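Centromeric protein-C, isoform A (Drosophila melanogaster, PDB 6O2K) dimerises through its C-terminal cupin domain and probably serves as an adaptor linking centromeric chromatin to other proteins of the kinetochore. Local coordinates at the interface of chains A and B. Coordinates in Å, arbitrary orientation; residue numbers count along the deposited sequence, not the author numbering. Chains: chain A/B, Centromeric protein-C, isoform A.

The interface of chains A and B. Residues chain A 34, 36-38, 57-58; chain B 109, 111, 116-118.
A:Ser38 and B:Met116 pair backbone to backbone in both directions, and A:Val37 bridges B:Ile117 beside them, so the short strand 37-38 of one subunit lies antiparallel against strand 116-119 of the other. A:Ser38 N donates to B:Met116 O at 2.9 Å, and B:Met116 N returns a bond to A:Ser38 O. Two residues along, past the A:Val37–B:Ile117 bridge, B:Glu118 N donates to A:Ser36 O at 3.0 Å, coming in above the carbonyl plane. This strand pairing belongs to the two-fold interface of the cupin dimer and recurs with the chains swapped.

Apolar side chains pack beside this pairing. A:Val37 sets its two methyls against side chains of strands 107-112 and 116-119: CG1, anti to the backbone N (chi1 171°), lies 4.1 Å from B:Leu111 CD2, the two side chains sliding past each other in opposite directions. The other branch, CG2, touches the CB of B:Ser109 and the CD1 tip of B:Ile117.

Just before the strand, A:Asn34 uses both ends of its amide. ND2 donates to the hydroxyl B:Ser109 OG at 3.1 Å, with the acceptor almost in the amide plane, while OD1 accepts a hydrogen bond from A:Ser36 N at 3.0 Å, from above that plane. The amide thus braces the loop leading into the strand and reaches the partner at once. An alanine here would probably leave B:Ser109 OG without this donor and A:Ser36 N without its acceptor, leaving that loop freer to shift ahead of the strand.

At the opposite flank, B:Met116 bends at chi2 and chi3 (-96° and -67°) and crosses A:Thr58 at about a right angle. A:Ser38 OG, meanwhile, accepts a hydrogen bond from A:Asn57 N, tying that segment to the strand. The crossing ends methyl to methyl, B:Met116 CE 3.6 Å from A:Thr58 CG2.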
ATOM      1  N   ASN A  34     -15.486 -13.353   7.336  1.00 22.75           N
ATOM      2  CA  ASN A  34     -15.529 -12.015   7.917  1.00 21.85           C
ATOM      3  C   ASN A  34     -15.704 -10.983   6.812  1.00 22.72           C
ATOM      4  O   ASN A  34     -14.867 -10.896   5.910  1.00 20.62           O
ATOM      5  CB  ASN A  34     -14.233 -11.761   8.685  1.00 21.25           C
ATOM      6  CG  ASN A  34     -14.270 -10.498   9.513  1.00 21.97           C
ATOM      7  OD1 ASN A  34     -15.189  -9.680   9.400  1.00 21.38           O
ATOM      8  ND2 ASN A  34     -13.243 -10.316  10.341  1.00 20.40           N
ATOM      9  N   SER A  36     -15.253  -7.908   7.032  1.00 19.26           N
ATOM     10  CA  SER A  36     -14.219  -6.886   7.134  1.00 18.35           C
ATOM     11  C   SER A  36     -12.957  -7.272   6.364  1.00 17.86           C
ATOM     12  O   SER A  36     -12.191  -6.392   5.968  1.00 17.14           O
ATOM     13  CB  SER A  36     -13.860  -6.632   8.603  1.00 18.45           C
ATOM     14  OG  SER A  36     -15.037  -6.383   9.382  1.00 19.11           O
ATOM     15  N   VAL A  37     -12.726  -8.566   6.161  1.00 18.39           N
ATOM     16  CA  VAL A  37     -11.527  -9.070   5.486  1.00 18.34           C
ATOM     17  C   VAL A  37     -11.776  -9.121   3.986  1.00 19.79           C
ATOM     18  O   VAL A  37     -12.817  -9.617   3.537  1.00 20.33           O
ATOM     19  CB  VAL A  37     -11.135 -10.463   6.017  1.00 19.05           C
ATOM     20  CG1 VAL A  37     -10.018 -11.058   5.157  1.00 19.16           C
ATOM     21  CG2 VAL A  37     -10.667 -10.377   7.478  1.00 19.10           C
ATOM     22  N   SER A  38     -10.816  -8.621   3.205  1.00 17.61           N
ATOM     23  CA  SER A  38     -10.789  -8.837   1.766  1.00 17.76           C
ATOM     24  C   SER A  38      -9.446  -9.465   1.413  1.00 19.41           C
ATOM     25  O   SER A  38      -8.395  -8.825   1.562  1.00 20.52           O
ATOM     26  CB  SER A  38     -11.000  -7.528   1.000  1.00 17.05           C
ATOM     27  OG  SER A  38     -11.159  -7.792  -0.389  1.00 20.43           O
ATOM     28  N   ASN A  57     -12.641  -5.662  -1.809  1.00 16.96           N
ATOM     29  CA  ASN A  57     -13.997  -5.452  -1.315  1.00 24.23           C
ATOM     30  C   ASN A  57     -13.946  -4.620  -0.036  1.00 27.04           C
ATOM     31  O   ASN A  57     -13.442  -5.077   0.997  1.00 35.20           O
ATOM     32  CB  ASN A  57     -14.683  -6.784  -1.054  1.00 31.70           C
ATOM     33  CG  ASN A  57     -16.019  -6.603  -0.378  1.00 35.93           C
ATOM     34  OD1 ASN A  57     -16.112  -6.532   0.856  1.00 34.35           O
ATOM     35  ND2 ASN A  57     -17.058  -6.488  -1.180  1.00 34.37           N
ATOM     36  N   THR A  58     -14.427  -3.385  -0.109  1.00 21.16           N
ATOM     37  CA  THR A  58     -14.532  -2.503   1.042  1.00 20.12           C
ATOM     38  C   THR A  58     -15.987  -2.070   1.169  1.00 22.78           C
ATOM     39  O   THR A  58     -16.758  -2.159   0.207  1.00 23.32           O
ATOM     40  CB  THR A  58     -13.611  -1.276   0.905  1.00 17.70           C
ATOM     41  OG1 THR A  58     -13.799  -0.689  -0.383  1.00 25.80           O
ATOM     42  CG2 THR A  58     -12.115  -1.672   1.068  1.00 19.85           C
TER
ATOM     43  N   SER B 109      -9.062 -13.142  12.876  1.00 22.37           N
ATOM     44  CA  SER B 109      -8.779 -13.254  11.452  1.00 23.44           C
ATOM     45  C   SER B 109      -7.289 -13.461  11.237  1.00 25.35           C
ATOM     46  O   SER B 109      -6.462 -12.947  11.991  1.00 25.64           O
ATOM     47  CB  SER B 109      -9.240 -12.013  10.660  1.00 26.26           C
ATOM     48  OG  SER B 109     -10.515 -11.551  11.072  1.00 28.04           O
ATOM     49  N   LEU B 111      -4.279 -13.016   8.371  1.00 21.13           N
ATOM     50  CA  LEU B 111      -3.966 -12.282   7.151  1.00 23.10           C
ATOM     51  C   LEU B 111      -2.582 -12.669   6.641  1.00 24.31           C
ATOM     52  O   LEU B 111      -1.596 -12.625   7.394  1.00 21.48           O
ATOM     53  CB  LEU B 111      -4.030 -10.766   7.374  1.00 17.40           C
ATOM     54  CG  LEU B 111      -5.323 -10.194   8.014  1.00 19.70           C
ATOM     55  CD1 LEU B 111      -5.132  -8.719   8.302  1.00 19.10           C
ATOM     56  CD2 LEU B 111      -6.527 -10.392   7.104  1.00 17.62           C
ATOM     57  N   MET B 116      -6.151  -7.751   3.352  1.00 16.18           N
ATOM     58  CA  MET B 116      -6.523  -6.509   4.017  1.00 17.15           C
ATOM     59  C   MET B 116      -7.703  -6.733   4.962  1.00 18.75           C
ATOM     60  O   MET B 116      -8.570  -7.581   4.720  1.00 19.02           O
ATOM     61  CB  MET B 116      -6.891  -5.420   2.983  1.00 14.25           C
ATOM     62  CG  MET B 116      -7.166  -4.054   3.582  1.00 21.44           C
ATOM     63  SD  MET B 116      -8.954  -3.847   3.814  1.00 27.99           S
ATOM     64  CE  MET B 116      -9.444  -3.805   2.114  1.00 18.77           C
ATOM     65  N   ILE B 117      -7.730  -5.963   6.049  1.00 14.87           N
ATOM     66  CA  ILE B 117      -8.895  -5.907   6.925  1.00 14.20           C
ATOM     67  C   ILE B 117      -9.277  -4.449   7.154  1.00 17.83           C
ATOM     68  O   ILE B 117      -8.411  -3.583   7.303  1.00 16.31           O
ATOM     69  CB  ILE B 117      -8.648  -6.644   8.263  1.00 15.97           C
ATOM     70  CG1 ILE B 117      -9.961  -6.770   9.052  1.00 21.12           C
ATOM     71  CG2 ILE B 117      -7.588  -5.926   9.103  1.00 19.15           C
ATOM     72  CD1 ILE B 117      -9.849  -7.699  10.274  1.00 20.10           C
ATOM     73  N   GLU B 118     -10.582  -4.182   7.150  1.00 15.20           N
ATOM     74  CA  GLU B 118     -11.148  -2.870   7.409  1.00 17.47           C
ATOM     75  C   GLU B 118     -11.543  -2.810   8.886  1.00 15.65           C
ATOM     76  O   GLU B 118     -12.276  -3.681   9.369  1.00 19.28           O
ATOM     77  CB  GLU B 118     -12.372  -2.648   6.501  1.00 23.06           C
ATOM     78  CG  GLU B 118     -12.766  -1.205   6.233  1.00 29.42           C
ATOM     79  CD  GLU B 118     -13.755  -1.069   5.057  1.00 35.96           C
ATOM     80  OE1 GLU B 118     -14.262  -2.094   4.552  1.00 26.69           O
ATOM     81  OE2 GLU B 118     -14.019   0.073   4.640  1.00 40.42           O
TER